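Local coordinates for protein leucine aminopeptidase A1, chloroplastic (Solanum lycopersicum, PDB 5D8N) that removes unsubstituted N-terminal amino acids, preferably leucine, from peptides as a magnesium-dependent homohexameric aminopeptidase, and also has chaperone activity, at residues Ile49-Thr52 / Glu53-Ala57; Ser81-Ser84 / Ser85-Phe89; Glu255-Glu259 / Leu260-Ala264; Pro454-Glu457 / Ser458-Glu461. The protein carries 1 engineered substitution. All coordinates share one frame; numbering follows the deposited sequence. Where two conformers were deposited one is given.

Interaction 1. Residues Ile49-Thr52 / Glu53-Ala57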
loop_
_atom_site.group_PDB
_atom_site.type_symbol
_atom_site.label_atom_id
_atom_site.label_comp_id
_atom_site.label_asym_id
_atom_site.label_seq_id
_atom_site.Cartn_x
_atom_site.Cartn_y
_atom_site.Cartn_z
ATOM N N ILE A 49 17.361 -14.451 -46.672
ATOM C CA ILE A 49 17.582 -13.266 -47.485
ATOM C C ILE A 49 16.924 -12.035 -46.882
ATOM O O ILE A 49 15.722 -12.018 -46.594
ATOM C CB ILE A 49 16.979 -13.466 -48.880
ATOM C CG1 ILE A 49 17.717 -14.615 -49.562
ATOM C CG2 ILE A 49 17.117 -12.181 -49.699
ATOM C CD1 ILE A 49 16.896 -15.245 -50.667
ATOM N N GLY A 50 17.733 -11.006 -46.676
ATOM C CA GLY A 50 17.269 -9.764 -46.062
ATOM C C GLY A 50 16.770 -8.849 -47.150
ATOM O O GLY A 50 17.534 -8.548 -48.069
ATOM N N ALA A 51 15.485 -8.483 -47.094
ATOM C CA ALA A 51 14.875 -7.658 -48.119
ATOM C C ALA A 51 14.207 -6.456 -47.487
ATOM O O ALA A 51 13.343 -6.613 -46.622
ATOM C CB ALA A 51 13.861 -8.460 -48.936
ATOM N N THR A 52 14.470 -5.291 -48.079
ATOM C CA THR A 52 13.794 -4.058 -47.710
ATOM C C THR A 52 12.423 -4.079 -48.365
ATOM O O THR A 52 12.196 -4.853 -49.297
ATOM C CB THR A 52 14.564 -2.805 -48.222
ATOM O OG1 THR A 52 14.593 -2.807 -49.655
ATOM C CG2 THR A 52 16.013 -2.759 -47.712
ATOM N N GLU A 53 11.593 -3.098 -48.020
ATOM C CA GLU A 53 10.299 -2.893 -48.675
ATOM C C GLU A 53 10.468 -2.616 -50.152
ATOM O O GLU A 53 9.782 -3.224 -50.968
ATOM C CB GLU A 53 9.487 -1.778 -48.017
ATOM C CG GLU A 53 9.217 -2.072 -46.556
ATOM C CD GLU A 53 8.258 -1.103 -45.901
ATOM O OE1 GLU A 53 8.452 -0.784 -44.712
ATOM O OE2 GLU A 53 7.208 -0.830 -46.508
ATOM N N ASN A 54 11.465 -1.813 -50.509
ATOM C CA ASN A 54 11.730 -1.538 -51.916
ATOM C C ASN A 54 12.197 -2.774 -52.686
ATOM O O ASN A 54 11.859 -2.938 -53.863
ATOM C CB ASN A 54 12.764 -0.417 -52.053
ATOM C CG ASN A 54 12.228 0.956 -51.660
ATOM O OD1 ASN A 54 11.022 1.186 -51.499
ATOM N ND2 ASN A 54 13.152 1.903 -51.536
ATOM N N ASP A 55 12.989 -3.627 -52.039
ATOM C CA ASP A 55 13.421 -4.903 -52.634
ATOM C C ASP A 55 12.249 -5.814 -53.016
ATOM O O ASP A 55 12.421 -6.708 -53.845
ATOM C CB ASP A 55 14.290 -5.707 -51.664
ATOM C CG ASP A 55 15.621 -5.050 -51.360
ATOM O OD1 ASP A 55 16.106 -4.245 -52.182
ATOM O OD2 ASP A 55 16.213 -5.403 -50.315
ATOM N N MET A 56 11.087 -5.627 -52.388
ATOM C CA MET A 56 9.907 -6.467 -52.646
ATOM C C MET A 56 8.941 -5.918 -53.704
ATOM O O MET A 56 7.848 -6.452 -53.911
ATOM C CB MET A 56 9.142 -6.684 -51.337
ATOM C CG MET A 56 9.957 -7.385 -50.269
ATOM S SD MET A 56 10.610 -8.976 -50.809
ATOM C CE MET A 56 9.073 -9.813 -51.206
ATOM N N ALA A 57 9.347 -4.877 -54.419
ATOM C CA ALA A 57 8.455 -4.289 -55.417
ATOM C C ALA A 57 8.126 -5.299 -56.514
ATOM O O ALA A 57 8.974 -6.088 -56.942
ATOM C CB ALA A 57 9.084 -3.045 -56.028
HETATM O O HOH W 1 18.546 -6.222 -49.467
#
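Where strand 46-52 turns into the 3-10 segment 54-56, Thr52 and Asp55 exchange side chain-to-backbone hydrogen bonds in the reciprocal pattern of a capping box, here at a short 3-10 turn. Asp55 N donates to Thr52 OG1 at 3.0 Å, and Thr52 N donates to Asp55 OD2 at 2.8 Å, in a nearly straight bond (170°). That donor comes from above the carboxylate, 43° out of its plane. Thr52 OG1 sits between the backbone N and the carbonyl carbon (chi1 64°), which brings it within reach of Asp55 N. The strand belongs to the six-stranded mixed sheet of the N-terminal domain, between strands 139-144 and 104-112, and Asp55 ties the turn back to this sheet: its OD1 bonds Ser146 OG beyond the end of strand 139-144. A water spans back to Gly50, two residues before Thr52, donating to Asp55 OD2 at 2.6 Å and to Gly50 O at 2.9 Å, so OD2 is gripped by two donors. Met56 folds the other way, bent at chi2 and chi3, and lays SD against Ala51 CB at 3.8 Å; Leu69 of helix 67-75 and Phe64 pack against the same side chain. The backbone bond from Met56 N to Thr52 O is weak.

Interaction 2. Residues Ser81-Ser84 / Ser85-Phe89. With EDO (1,2-ethanediol), chain M.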
loop_
_atom_site.group_PDB
_atom_site.type_symbol
_atom_site.label_atom_id
_atom_site.label_comp_id
_atom_site.label_asym_id
_atom_site.label_seq_id
_atom_site.Cartn_x
_atom_site.Cartn_y
_atom_site.Cartn_z
ATOM N N SER A 81 6.828 -16.010 -54.725
ATOM C CA SER A 81 5.996 -14.807 -54.869
ATOM C C SER A 81 4.546 -15.064 -54.430
ATOM O O SER A 81 3.894 -14.213 -53.834
ATOM C CB SER A 81 6.033 -14.267 -56.313
ATOM O OG SER A 81 5.659 -15.245 -57.283
ATOM N N ALA A 82 4.056 -16.263 -54.699
ATOM C CA ALA A 82 2.697 -16.614 -54.320
ATOM C C ALA A 82 2.568 -16.717 -52.793
ATOM O O ALA A 82 1.693 -16.118 -52.179
ATOM C CB ALA A 82 2.305 -17.916 -55.001
ATOM N N ALA A 83 3.528 -17.375 -52.166
ATOM C CA ALA A 83 3.504 -17.507 -50.731
ATOM C C ALA A 83 3.619 -16.112 -50.116
ATOM O O ALA A 83 2.940 -15.796 -49.141
ATOM C CB ALA A 83 4.658 -18.400 -50.275
ATOM N N SER A 84 4.506 -15.289 -50.665
ATOM C CA SER A 84 4.733 -13.953 -50.114
ATOM C C SER A 84 3.491 -13.061 -50.159
ATOM O O SER A 84 3.211 -12.321 -49.210
ATOM C CB SER A 84 5.867 -13.257 -50.876
ATOM O OG SER A 84 7.091 -13.900 -50.600
ATOM N N SER A 85 2.778 -13.056 -51.280
ATOM C CA SER A 85 1.554 -12.253 -51.332
ATOM C C SER A 85 0.461 -12.868 -50.455
ATOM O O SER A 85 -0.201 -12.157 -49.715
ATOM C CB SER A 85 1.039 -12.047 -52.761
ATOM O OG SER A 85 0.740 -13.287 -53.355
ATOM N N GLU A 86 0.374 -14.190 -50.399
ATOM C CA GLU A 86 -0.673 -14.836 -49.582
ATOM C C GLU A 86 -0.465 -14.470 -48.109
ATOM O O GLU A 86 -1.423 -14.309 -47.337
ATOM C CB GLU A 86 -0.643 -16.353 -49.754
ATOM C CG GLU A 86 -1.235 -16.848 -51.069
ATOM C CD GLU A 86 -0.821 -18.265 -51.417
ATOM O OE1 GLU A 86 -0.404 -19.042 -50.518
ATOM O OE2 GLU A 86 -0.975 -18.622 -52.597
ATOM N N GLU A 87 0.807 -14.413 -47.716
ATOM C CA GLU A 87 1.139 -14.197 -46.323
ATOM C C GLU A 87 1.379 -12.714 -46.051
ATOM O O GLU A 87 1.829 -12.353 -44.971
ATOM C CB GLU A 87 2.330 -15.059 -45.907
ATOM C CG GLU A 87 2.042 -16.549 -46.063
ATOM C CD GLU A 87 3.248 -17.444 -45.857
ATOM O OE1 GLU A 87 4.116 -17.080 -45.029
ATOM O OE2 GLU A 87 3.307 -18.525 -46.511
ATOM N N ASP A 88 1.043 -11.865 -47.018
ATOM C CA ASP A 88 1.131 -10.414 -46.854
ATOM C C ASP A 88 2.550 -9.939 -46.486
ATOM O O ASP A 88 2.720 -9.067 -45.641
ATOM C CB ASP A 88 0.114 -9.975 -45.793
ATOM C CG ASP A 88 -0.187 -8.490 -45.838
ATOM O OD1 ASP A 88 -0.295 -7.935 -46.944
ATOM O OD2 ASP A 88 -0.312 -7.874 -44.763
ATOM N N PHE A 89 3.580 -10.580 -47.027
ATOM C CA PHE A 89 4.968 -10.165 -46.758
ATOM C C PHE A 89 5.345 -9.126 -47.805
ATOM O O PHE A 89 5.244 -9.396 -48.996
ATOM C CB PHE A 89 5.932 -11.355 -46.881
ATOM C CG PHE A 89 7.374 -11.006 -46.670
ATOM C CD1 PHE A 89 7.900 -10.902 -45.396
ATOM C CD2 PHE A 89 8.223 -10.799 -47.737
ATOM C CE1 PHE A 89 9.221 -10.537 -45.196
ATOM C CE2 PHE A 89 9.535 -10.383 -47.544
ATOM C CZ PHE A 89 10.054 -10.284 -46.270
HETATM C C1 EDO M . 2.861 -15.915 -41.208
HETATM O O1 EDO M . 3.821 -14.887 -40.947
HETATM C C2 EDO M . 1.974 -15.513 -42.383
HETATM O O2 EDO M . 1.504 -14.154 -42.305
HETATM O O HOH W 2 1.707 -13.496 -56.040
#
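A Schellman motif ends helix 79-86 here, pairing Phe89 N with Ser84 O at 2.8 Å, the donor lying in the carbonyl plane. Asp88, with positive phi (58°), is the C-prime residue, and its N bonds Ser85 O at 3.0 Å. Ahead of this the last regular helical bonds run from Glu86 N to Ala82 O and from Glu87 N to Ala83 O, both 2.9 Å. The two glutamates lean back along the helix: Glu86 CG lies 3.2 Å from Ala82 O, and Glu87, extended beyond CG, brings OE2 to 4.0 Å from Ala83 CB. Both carboxylates face the second subunit, where Glu86 OE2 forms a salt bridge with Arg100 and Glu86 OE1 and Glu87 OE2 converge on Arg105 NH2. With an alanine in place of Glu87, Arg105 of that subunit is likely to lose one of its carboxylate partners, and Ala83 the side chain beside it. Phe89 CG stands anti to the backbone N (chi1 178°), sending the ring away from the helix onto Val97 and Leu108 of the neighbouring strands, while Ser84 OG turns back to Leu80 O. A water bonds Ser85 OG at 2.9 Å and, weakly, Ser81 O. An ethanediol, probably from the crystallisation liquor, donates to Glu87 O. The Schellman motif thus turns the chain out of helix 79-86 toward strand 96-101.

Interaction 3. Residues Glu255-Glu259 / Leu260-Ala264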
loop_
_atom_site.group_PDB
_atom_site.type_symbol
_atom_site.label_atom_id
_atom_site.label_comp_id
_atom_site.label_asym_id
_atom_site.label_seq_id
_atom_site.Cartn_x
_atom_site.Cartn_y
_atom_site.Cartn_z
ATOM N N GLU A 255 40.746 -8.372 3.596
ATOM C CA GLU A 255 41.798 -7.816 4.453
ATOM C C GLU A 255 42.659 -6.838 3.675
ATOM O O GLU A 255 42.981 -5.761 4.165
ATOM C CB GLU A 255 42.722 -8.910 5.039
ATOM C CG GLU A 255 42.259 -9.478 6.372
ATOM C CD GLU A 255 42.034 -8.424 7.469
ATOM O OE1 GLU A 255 42.987 -7.755 7.935
ATOM O OE2 GLU A 255 40.877 -8.255 7.909
ATOM N N GLN A 256 42.958 -7.175 2.431
ATOM C CA GLN A 256 43.642 -6.215 1.572
ATOM C C GLN A 256 42.817 -4.950 1.278
ATOM O O GLN A 256 43.345 -3.845 1.200
ATOM C CB GLN A 256 44.050 -6.899 0.273
ATOM C CG GLN A 256 45.108 -7.985 0.454
ATOM C CD GLN A 256 45.319 -8.784 -0.819
ATOM O OE1 GLN A 256 44.490 -9.609 -1.200
ATOM N NE2 GLN A 256 46.372 -8.447 -1.549
ATOM N N CYS A 257 41.507 -5.095 1.124
ATOM C CA CYS A 257 40.670 -3.924 0.857
ATOM C C CYS A 257 40.558 -3.086 2.129
ATOM O O CYS A 257 40.450 -1.846 2.087
ATOM C CB CYS A 257 39.284 -4.372 0.395
ATOM S SG CYS A 257 39.341 -5.137 -1.252
ATOM N N LYS A 258 40.688 -3.750 3.266
ATOM C CA LYS A 258 40.630 -3.035 4.528
ATOM C C LYS A 258 41.880 -2.196 4.694
ATOM O O LYS A 258 41.798 -1.058 5.109
ATOM C CB LYS A 258 40.498 -4.017 5.687
ATOM C CG LYS A 258 40.400 -3.385 7.067
ATOM C CD LYS A 258 39.987 -4.477 8.046
ATOM C CE LYS A 258 39.909 -3.965 9.469
ATOM N NZ LYS A 258 39.496 -5.073 10.373
ATOM N N GLU A 259 43.019 -2.706 4.252
ATOM C CA GLU A 259 44.266 -1.941 4.277
ATOM C C GLU A 259 44.201 -0.752 3.339
ATOM O O GLU A 259 44.767 0.314 3.585
ATOM C CB GLU A 259 45.425 -2.856 3.843
ATOM C CG GLU A 259 46.787 -2.445 4.366
ATOM C CD GLU A 259 46.841 -2.445 5.885
ATOM O OE1 GLU A 259 46.279 -3.386 6.487
ATOM O OE2 GLU A 259 47.369 -1.482 6.487
ATOM N N LEU A 260 43.396 -0.890 2.294
ATOM C CA LEU A 260 43.173 0.226 1.381
ATOM C C LEU A 260 42.007 1.132 1.802
ATOM O O LEU A 260 41.641 2.064 1.089
ATOM C CB LEU A 260 42.972 -0.308 -0.027
ATOM C CG LEU A 260 44.231 -0.900 -0.664
ATOM C CD1 LEU A 260 43.906 -1.579 -1.969
ATOM C CD2 LEU A 260 45.274 0.173 -0.912
ATOM N N LYS A 261 41.474 0.869 2.988
ATOM C CA LYS A 261 40.505 1.726 3.644
ATOM C C LYS A 261 39.173 1.786 2.896
ATOM O O LYS A 261 38.442 2.775 3.014
ATOM C CB LYS A 261 41.066 3.130 3.855
ATOM C CG LYS A 261 42.317 3.125 4.729
ATOM C CD LYS A 261 42.742 4.530 5.133
ATOM C CE LYS A 261 43.291 5.321 3.960
ATOM N NZ LYS A 261 43.774 6.653 4.420
ATOM N N MET A 262 38.788 0.677 2.273
ATOM C CA MET A 262 37.548 0.642 1.505
ATOM C C MET A 262 36.356 0.369 2.422
ATOM O O MET A 262 35.685 -0.658 2.314
ATOM C CB MET A 262 37.637 -0.463 0.460
ATOM C CG MET A 262 38.740 -0.290 -0.545
ATOM S SD MET A 262 38.509 -1.427 -1.918
ATOM C CE MET A 262 40.023 -1.162 -2.822
ATOM N N GLY A 263 36.047 1.327 3.287
ATOM C CA GLY A 263 34.994 1.132 4.262
ATOM C C GLY A 263 33.582 1.063 3.691
ATOM O O GLY A 263 32.714 0.448 4.321
ATOM N N ALA A 264 33.325 1.730 2.561
ATOM C CA ALA A 264 31.995 1.688 1.975
ATOM C C ALA A 264 31.692 0.322 1.362
ATOM O O ALA A 264 30.666 -0.297 1.646
ATOM C CB ALA A 264 31.814 2.806 0.974
#
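Lys258 O accepts the shortest bond between the two segments, from Lys261 N at 2.9 Å, though the donor stands well above the carbonyl plane, 68° out of it. A second, straighter bond wraps round it: Met262 N reaches Cys257 O at 3.0 Å with an N-H...O angle of 170°. Leu260 N still makes a helical bond to Gln256 O, at 3.2 Å. Over this backbone frame the side chains of Cys257 and Met262 meet on the buried side. Met262 CB and CG each pass 3.5 Å from Cys257 O, and SD then lies alongside the cysteine, 3.8 Å from Cys257 CB and 3.9 Å from Cys257 SG. Methionine CG beside its own backbone N (chi1 -61°) and an extended chain beyond it carry the sulfur this far. Phe279 of strand 278-284 touches both side chains, and Tyr398 of helix 388-401 packs against Met262, so the pair plugs into the body of the catalytic domain. Leu260 hangs over the outer edge of the last turn, CG 3.6 Å from Gln256 O, and also touches Leu252. On the far flank the fully extended Lys258 reaches the third subunit, with a weak bond from NZ to Gly14 O. Lys261, with positive phi, is the C-prime residue of the Schellman motif that ends helix 254-259, and an inverse gamma turn centred on Met262 leads straight into helix 263-269.

Interaction 4. Residues Pro454-Glu457 / Ser458-Glu461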
loop_
_atom_site.group_PDB
_atom_site.type_symbol
_atom_site.label_atom_id
_atom_site.label_comp_id
_atom_site.label_asym_id
_atom_site.label_seq_id
_atom_site.Cartn_x
_atom_site.Cartn_y
_atom_site.Cartn_z
ATOM N N PRO A 454 21.181 14.656 -17.649
ATOM C CA PRO A 454 21.950 15.770 -17.103
ATOM C C PRO A 454 22.389 15.505 -15.666
ATOM O O PRO A 454 21.600 15.042 -14.850
ATOM C CB PRO A 454 20.932 16.914 -17.132
ATOM C CG PRO A 454 19.609 16.228 -16.928
ATOM C CD PRO A 454 19.733 14.915 -17.664
ATOM N N MET A 455 23.599 15.917 -15.320
ATOM C CA MET A 455 24.009 15.954 -13.935
ATOM C C MET A 455 23.664 17.280 -13.273
ATOM O O MET A 455 24.513 18.163 -13.135
ATOM C CB MET A 455 25.497 15.635 -13.846
ATOM C CG MET A 455 25.702 14.167 -14.214
ATOM S SD MET A 455 27.357 13.560 -13.900
ATOM C CE MET A 455 27.350 13.565 -12.116
ATOM N N GLU A 456 22.369 17.480 -13.048
ATOM C CA GLU A 456 21.846 18.748 -12.556
ATOM C C GLU A 456 22.334 19.053 -11.136
ATOM O O GLU A 456 21.903 18.389 -10.189
ATOM C CB GLU A 456 20.323 18.712 -12.597
ATOM C CG GLU A 456 19.632 19.887 -11.941
ATOM C CD GLU A 456 20.116 21.244 -12.438
ATOM O OE1 GLU A 456 20.296 21.415 -13.660
ATOM O OE2 GLU A 456 20.371 22.142 -11.601
ATOM N N GLU A 457 23.248 20.016 -11.006
ATOM C CA GLU A 457 24.029 20.219 -9.775
ATOM C C GLU A 457 23.153 20.633 -8.601
ATOM O O GLU A 457 23.439 20.304 -7.452
ATOM C CB GLU A 457 25.112 21.304 -9.919
ATOM C CG GLU A 457 24.592 22.706 -10.305
ATOM C CD GLU A 457 24.204 23.671 -9.157
ATOM O OE1 GLU A 457 23.358 24.568 -9.394
ATOM O OE2 GLU A 457 24.775 23.639 -8.035
ATOM N N SER A 458 22.079 21.359 -8.887
ATOM C CA SER A 458 21.204 21.843 -7.816
ATOM C C SER A 458 20.607 20.719 -6.980
ATOM O O SER A 458 20.089 20.970 -5.886
ATOM C CB SER A 458 20.094 22.743 -8.376
ATOM O OG SER A 458 19.273 22.057 -9.301
ATOM N N TYR A 459 20.616 19.493 -7.504
ATOM C CA TYR A 459 19.944 18.419 -6.788
ATOM C C TYR A 459 20.869 17.858 -5.715
ATOM O O TYR A 459 20.453 17.035 -4.891
ATOM C CB TYR A 459 19.495 17.310 -7.749
ATOM C CG TYR A 459 18.441 17.735 -8.751
ATOM C CD1 TYR A 459 17.580 18.805 -8.507
ATOM C CD2 TYR A 459 18.204 16.966 -9.871
ATOM C CE1 TYR A 459 16.631 19.166 -9.452
ATOM C CE2 TYR A 459 17.242 17.296 -10.782
ATOM C CZ TYR A 459 16.463 18.403 -10.580
ATOM O OH TYR A 459 15.505 18.680 -11.526
ATOM N N TRP A 460 22.118 18.308 -5.697
ATOM C CA TRP A 460 23.038 17.790 -4.686
ATOM C C TRP A 460 22.656 18.161 -3.241
ATOM O O TRP A 460 22.887 17.409 -2.277
ATOM C CB TRP A 460 24.472 18.235 -4.973
ATOM C CG TRP A 460 25.431 17.642 -4.010
ATOM C CD1 TRP A 460 26.207 18.319 -3.115
ATOM C CD2 TRP A 460 25.632 16.246 -3.745
ATOM N NE1 TRP A 460 26.833 17.426 -2.277
ATOM C CE2 TRP A 460 26.534 16.152 -2.668
ATOM C CE3 TRP A 460 25.231 15.072 -4.388
ATOM C CZ2 TRP A 460 27.027 14.930 -2.203
ATOM C CZ3 TRP A 460 25.643 13.848 -3.859
ATOM C CH2 TRP A 460 26.577 13.794 -2.803
ATOM N N GLU A 461 22.012 19.312 -3.112
ATOM C CA GLU A 461 21.534 19.803 -1.827
ATOM C C GLU A 461 20.581 18.806 -1.200
ATOM O O GLU A 461 20.616 18.595 -0.012
ATOM C CB GLU A 461 20.851 21.160 -2.027
ATOM C CG GLU A 461 20.316 21.815 -0.756
ATOM C CD GLU A 461 21.395 22.381 0.166
ATOM O OE1 GLU A 461 22.559 22.538 -0.277
ATOM O OE2 GLU A 461 21.086 22.636 1.354
HETATM O O HOH W 3 23.265 21.489 -4.886
#
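Glu456 stands at the entrance to a 3-10 turn in the loop after strand 450-452, just past an inverse gamma turn centred on Met455, and its side chain curls back over the turn that follows. CB lies over the CD2-CE2 side of the Tyr459 ring, 3.8 Å from Tyr459 CE2. CG comes squarely over the ring, 3.7 Å from the centroid of Tyr459 and 9° off its normal, a CH-pi contact over the face. With CG anti to the backbone N (chi1 172°), the bend at chi2 lifts CD away from the ring, to 3.3 Å from Ser458 OG, and the carboxylate ends up 67° from the ring plane. At the tip OE2 takes a short bond from Ser458 OG, 2.6 Å, met on the anti side of the carboxylate, and a weak one from Ser458 N at 3.3 Å; Lys449 of the fourth subunit adds a salt bridge to the same oxygen. Replacing Glu456 by alanine is likely to leave Lys449 of the fourth subunit and Ser458 OG without this carboxylate and to take the CH-pi cover from the tyrosine face. Tyr459 itself is fixed at both ends: its N bonds Glu456 O at 3.2 Å, and its OH bonds Leu421 O and Ser424 N of the fourth subunit, making this turn part of a subunit interface. Trp460 leans on Leu485 of helix 479-488, its side chain about 8 Å from that of Arg389, a predicted active-site residue. Glu457 O takes Trp460 N at 3.0 Å and also a water, which in turn accepts a weak bond from Glu461 N.

In the fold
All four contacts are local turns where a strand or helix ends or a loop coils up; interactions 1, 2 and 3 are partly buried, interaction 4 a surface contact. Interactions 1 and 2 belong to the N-terminal domain and meet directly, Met56 CE resting 3.7 Å from Phe89 CD2; interactions 3 and 4 lie in the catalytic domain, about 13 Å apart at their nearest atoms. Interactions 2 and 3 share the Schellman ending of a helix, but the first adds carboxylates paired with arginines of another subunit and the second a buried sulfur pair. Interactions 1 and 4 both use a carboxylate and a hydroxyl to set a 3-10 turn, the former within its own subunit, at the end of a sheet strand, the latter against a neighbouring subunit.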